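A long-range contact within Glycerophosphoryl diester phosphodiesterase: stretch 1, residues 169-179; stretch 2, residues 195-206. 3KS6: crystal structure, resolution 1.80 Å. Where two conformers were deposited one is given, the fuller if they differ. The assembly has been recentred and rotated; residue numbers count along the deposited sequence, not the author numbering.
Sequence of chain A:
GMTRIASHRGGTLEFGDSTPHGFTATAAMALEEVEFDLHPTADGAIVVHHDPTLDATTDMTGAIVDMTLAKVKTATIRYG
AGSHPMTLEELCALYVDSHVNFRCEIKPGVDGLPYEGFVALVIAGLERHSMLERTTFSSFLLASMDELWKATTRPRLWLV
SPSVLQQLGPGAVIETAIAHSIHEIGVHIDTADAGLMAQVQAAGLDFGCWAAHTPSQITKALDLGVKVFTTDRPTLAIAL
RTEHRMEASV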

# COMPACT_ATOMS: atom_id res chain seq x y z
N GLY A 169 -14.10 -4.97 17.17
CA GLY A 169 -13.94 -3.86 18.12
C GLY A 169 -12.44 -3.58 18.34
O GLY A 169 -11.62 -4.46 18.11
N PRO A 170 -12.08 -2.37 18.79
CA PRO A 170 -10.68 -2.03 18.91
C PRO A 170 -9.88 -2.87 19.89
O PRO A 170 -8.72 -3.15 19.64
N GLY A 171 -10.50 -3.27 21.00
CA GLY A 171 -9.81 -4.09 21.98
C GLY A 171 -9.31 -5.39 21.39
O GLY A 171 -8.13 -5.74 21.58
N ALA A 172 -10.20 -6.07 20.65
CA ALA A 172 -9.89 -7.37 20.01
C ALA A 172 -8.99 -7.20 18.80
O ALA A 172 -8.19 -8.11 18.48
N VAL A 173 -9.11 -6.08 18.09
CA VAL A 173 -8.15 -5.80 17.00
C VAL A 173 -6.74 -5.73 17.58
O VAL A 173 -5.80 -6.32 17.06
N ILE A 174 -6.60 -5.03 18.71
CA ILE A 174 -5.32 -4.86 19.35
C ILE A 174 -4.81 -6.19 19.91
O ILE A 174 -3.63 -6.51 19.71
N GLU A 175 -5.70 -6.97 20.56
CA GLU A 175 -5.37 -8.32 21.05
C GLU A 175 -4.73 -9.15 19.94
O GLU A 175 -3.70 -9.82 20.11
N THR A 176 -5.42 -9.14 18.80
CA THR A 176 -5.09 -9.94 17.66
C THR A 176 -3.74 -9.57 17.06
O THR A 176 -2.89 -10.44 16.78
N ALA A 177 -3.52 -8.28 16.91
CA ALA A 177 -2.23 -7.82 16.43
C ALA A 177 -1.10 -8.28 17.36
O ALA A 177 -0.09 -8.80 16.90
N ILE A 178 -1.27 -8.14 18.66
CA ILE A 178 -0.26 -8.53 19.62
C ILE A 178 0.02 -10.03 19.54
O ILE A 178 1.19 -10.45 19.53
N ALA A 179 -1.04 -10.83 19.46
CA ALA A 179 -0.96 -12.30 19.42
C ALA A 179 -0.19 -12.75 18.18
O ALA A 179 0.47 -13.81 18.18
N GLY A 195 -9.28 8.88 20.21
CA GLY A 195 -9.44 7.78 21.16
C GLY A 195 -8.88 6.48 20.62
O GLY A 195 -8.26 5.73 21.35
N LEU A 196 -9.18 6.17 19.37
CA LEU A 196 -8.64 4.95 18.74
C LEU A 196 -7.13 4.98 18.69
O LEU A 196 -6.46 4.02 19.07
N MSE A 197 -6.58 6.08 18.23
CA MSE A 197 -5.13 6.20 18.16
C MSE A 197 -4.47 6.04 19.51
O MSE A 197 -3.44 5.38 19.63
N ALA A 198 -5.05 6.65 20.54
CA ALA A 198 -4.55 6.51 21.89
C ALA A 198 -4.58 5.08 22.37
O ALA A 198 -3.61 4.59 22.93
N GLN A 199 -5.72 4.40 22.17
CA GLN A 199 -5.85 3.01 22.61
C GLN A 199 -4.80 2.11 21.93
O GLN A 199 -4.16 1.25 22.60
N VAL A 200 -4.62 2.31 20.63
CA VAL A 200 -3.66 1.54 19.83
C VAL A 200 -2.20 1.83 20.33
O VAL A 200 -1.43 0.93 20.61
N GLN A 201 -1.86 3.10 20.48
CA GLN A 201 -0.52 3.44 20.95
C GLN A 201 -0.22 3.03 22.39
O GLN A 201 0.91 2.69 22.72
N ALA A 202 -1.24 3.03 23.24
CA ALA A 202 -1.10 2.63 24.64
C ALA A 202 -0.76 1.15 24.74
O ALA A 202 -0.13 0.72 25.70
N ALA A 203 -1.14 0.38 23.71
CA ALA A 203 -0.80 -1.05 23.60
C ALA A 203 0.58 -1.31 22.97
O ALA A 203 1.00 -2.48 22.77
N GLY A 204 1.29 -0.25 22.66
CA GLY A 204 2.62 -0.37 22.09
C GLY A 204 2.70 -0.45 20.58
O GLY A 204 3.80 -0.60 20.03
N LEU A 205 1.55 -0.29 19.91
CA LEU A 205 1.46 -0.43 18.47
C LEU A 205 1.54 0.89 17.76
O LEU A 205 1.06 1.91 18.28
N ASP A 206 2.12 0.89 16.56
CA ASP A 206 2.13 2.11 15.76
C ASP A 206 0.77 2.24 15.07
O ASP A 206 0.08 1.26 14.84

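Two helical stretches run in roughly the same direction here, their axes inclined by 31° and 10.3 Å apart at closest approach. No hydrogen bond crosses between them, so the contact rests on shape, and Ile 174 has the largest area covered, 88 Å². Ile 174 CA lies 6.6 Å from Val 200 CA, and the CA-to-CB bond of Ile 174 points toward the second stretch. With chi1 at m and chi2 at t, the side chain becomes a two-pronged bump. The longer prong enters the hollow at Gln 199 and Val 200: Ile 174 CD1 sits 3.6 Å from Gln 199 CG, 3.8 Å from Val 200 CA and 4.0 Å from Val 200 CG2. The shorter prong lies against the turn that follows the helix, with Ile 174 CG2 3.3 Å from Ala 203 CB and 4.0 Å from Leu 205 CD1. The approach of Ile 174 CG2 to Ala 203 CB is unusually close for two methyl groups.

Beyond the helix, the turn supplies Ala 203 and Leu 205. Gly 204, with positive phi, is the first residue to leave helical angles, in a Schellman motif, and Leu 205 N bonds back to Val 200 O at 3.3 Å. The CA-to-CB bond of Leu 205 then points toward the first stretch. In its m, t rotamer, Leu 205 reaches the next turn of the facing helix: Leu 205 CD1 rests on the methyl of Ala 177, 4.1 Å from Ala 177 CB, and Leu 205 CD2 is 4.4 Å from Ile 178 CG1. Here the bump belongs to the second stretch. Ile 178 starts sideways, but its m, t rotamer brings the end closer, with Ile 178 CD1 4.3 Å from Ala 203 CB.

One turn before Ile 174, the CA-to-CB bond of Pro 170 points toward the second stretch. Pro 170 CB is 3.7 Å from Leu 196 CD1, and the t, p rotamer of Leu 196 carries an initially sideways side chain nearer. Gln 199 lies over this end, in an extended t, t form. Its CA-to-CB bond points toward the first stretch, and the side chain extends across to the first helix, its methylene CG packed on Ile 174 and its amide end lying near Pro 170 and Gly 171. Gln 199 OE1 is 3.6 Å from Pro 170 CB, a packing contact for a polar atom.

The rule to read from this contact is one of shared hollows: a branched side chain puts one methyl against Gln 199 and Val 200 and the other against Ala 203 and Leu 205, and beyond a Schellman turn a leucine extends the apolar seam.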

# COMPACT_ATOMS: atom_id res chain seq x y z
CB PRO A 170 -10.69 -0.55 19.33
CG PRO A 170 -12.05 -0.28 19.78
CD PRO A 170 -12.94 -1.21 19.08
CB ALA A 172 -11.13 -8.11 19.63
CB VAL A 173 -8.48 -4.53 16.21
CG1 VAL A 173 -7.25 -4.07 15.34
CG2 VAL A 173 -9.72 -4.73 15.34
CB ILE A 174 -5.39 -3.73 20.46
CG1 ILE A 174 -5.60 -2.37 19.78
CG2 ILE A 174 -4.12 -3.72 21.32
CD1 ILE A 174 -6.11 -1.26 20.76
CB GLU A 175 -6.65 -9.11 21.41
CG GLU A 175 -7.40 -8.72 22.67
CD GLU A 175 -8.81 -9.36 22.76
OE1 GLU A 175 -9.18 -10.24 21.92
OE2 GLU A 175 -9.56 -8.95 23.69
CB THR A 176 -6.21 -9.85 16.60
OG1 THR A 176 -7.44 -10.25 17.22
CG2 THR A 176 -5.90 -10.74 15.40
CB ALA A 177 -2.22 -6.27 16.29
CB ILE A 178 -0.64 -8.08 21.05
CG1 ILE A 178 -0.56 -6.54 21.14
CG2 ILE A 178 0.29 -8.73 22.10
CD1 ILE A 178 -1.20 -5.98 22.40
CB ALA A 179 -2.32 -12.89 19.42
CB LEU A 196 -9.18 4.75 17.33
CG LEU A 196 -8.69 3.47 16.64
CD1 LEU A 196 -9.10 2.26 17.46
CD2 LEU A 196 -9.17 3.38 15.18
CB MSE A 197 -4.73 7.53 17.48
CG MSE A 197 -3.26 7.78 17.49
SE MSE A 197 -2.87 9.40 16.47
CE MSE A 197 -1.08 9.64 17.05
CB ALA A 198 -5.38 7.43 22.87
CB GLN A 199 -7.26 2.52 22.31
CG GLN A 199 -7.52 1.18 22.95
CD GLN A 199 -8.90 0.69 22.73
OE1 GLN A 199 -9.76 1.41 22.24
NE2 GLN A 199 -9.14 -0.57 23.13
CB VAL A 200 -3.84 1.84 18.34
CG1 VAL A 200 -2.73 1.26 17.52
CG2 VAL A 200 -5.23 1.35 17.84
CB GLN A 201 -0.26 4.94 20.70
CG GLN A 201 -0.19 5.23 19.24
CD GLN A 201 0.17 6.66 18.95
OE1 GLN A 201 0.03 7.54 19.80
NE2 GLN A 201 0.60 6.90 17.73
CB ALA A 202 -2.39 2.92 25.43
CB ALA A 203 -1.93 -1.78 22.79
CB LEU A 205 0.10 -1.05 18.11
CG LEU A 205 -0.27 -2.44 18.65
CD1 LEU A 205 -1.69 -2.76 18.25
CD2 LEU A 205 0.72 -3.51 18.19
CB ASP A 206 3.22 2.12 14.69
CG ASP A 206 4.61 2.42 15.25
OD1 ASP A 206 4.71 2.89 16.39
OD2 ASP A 206 5.59 2.17 14.52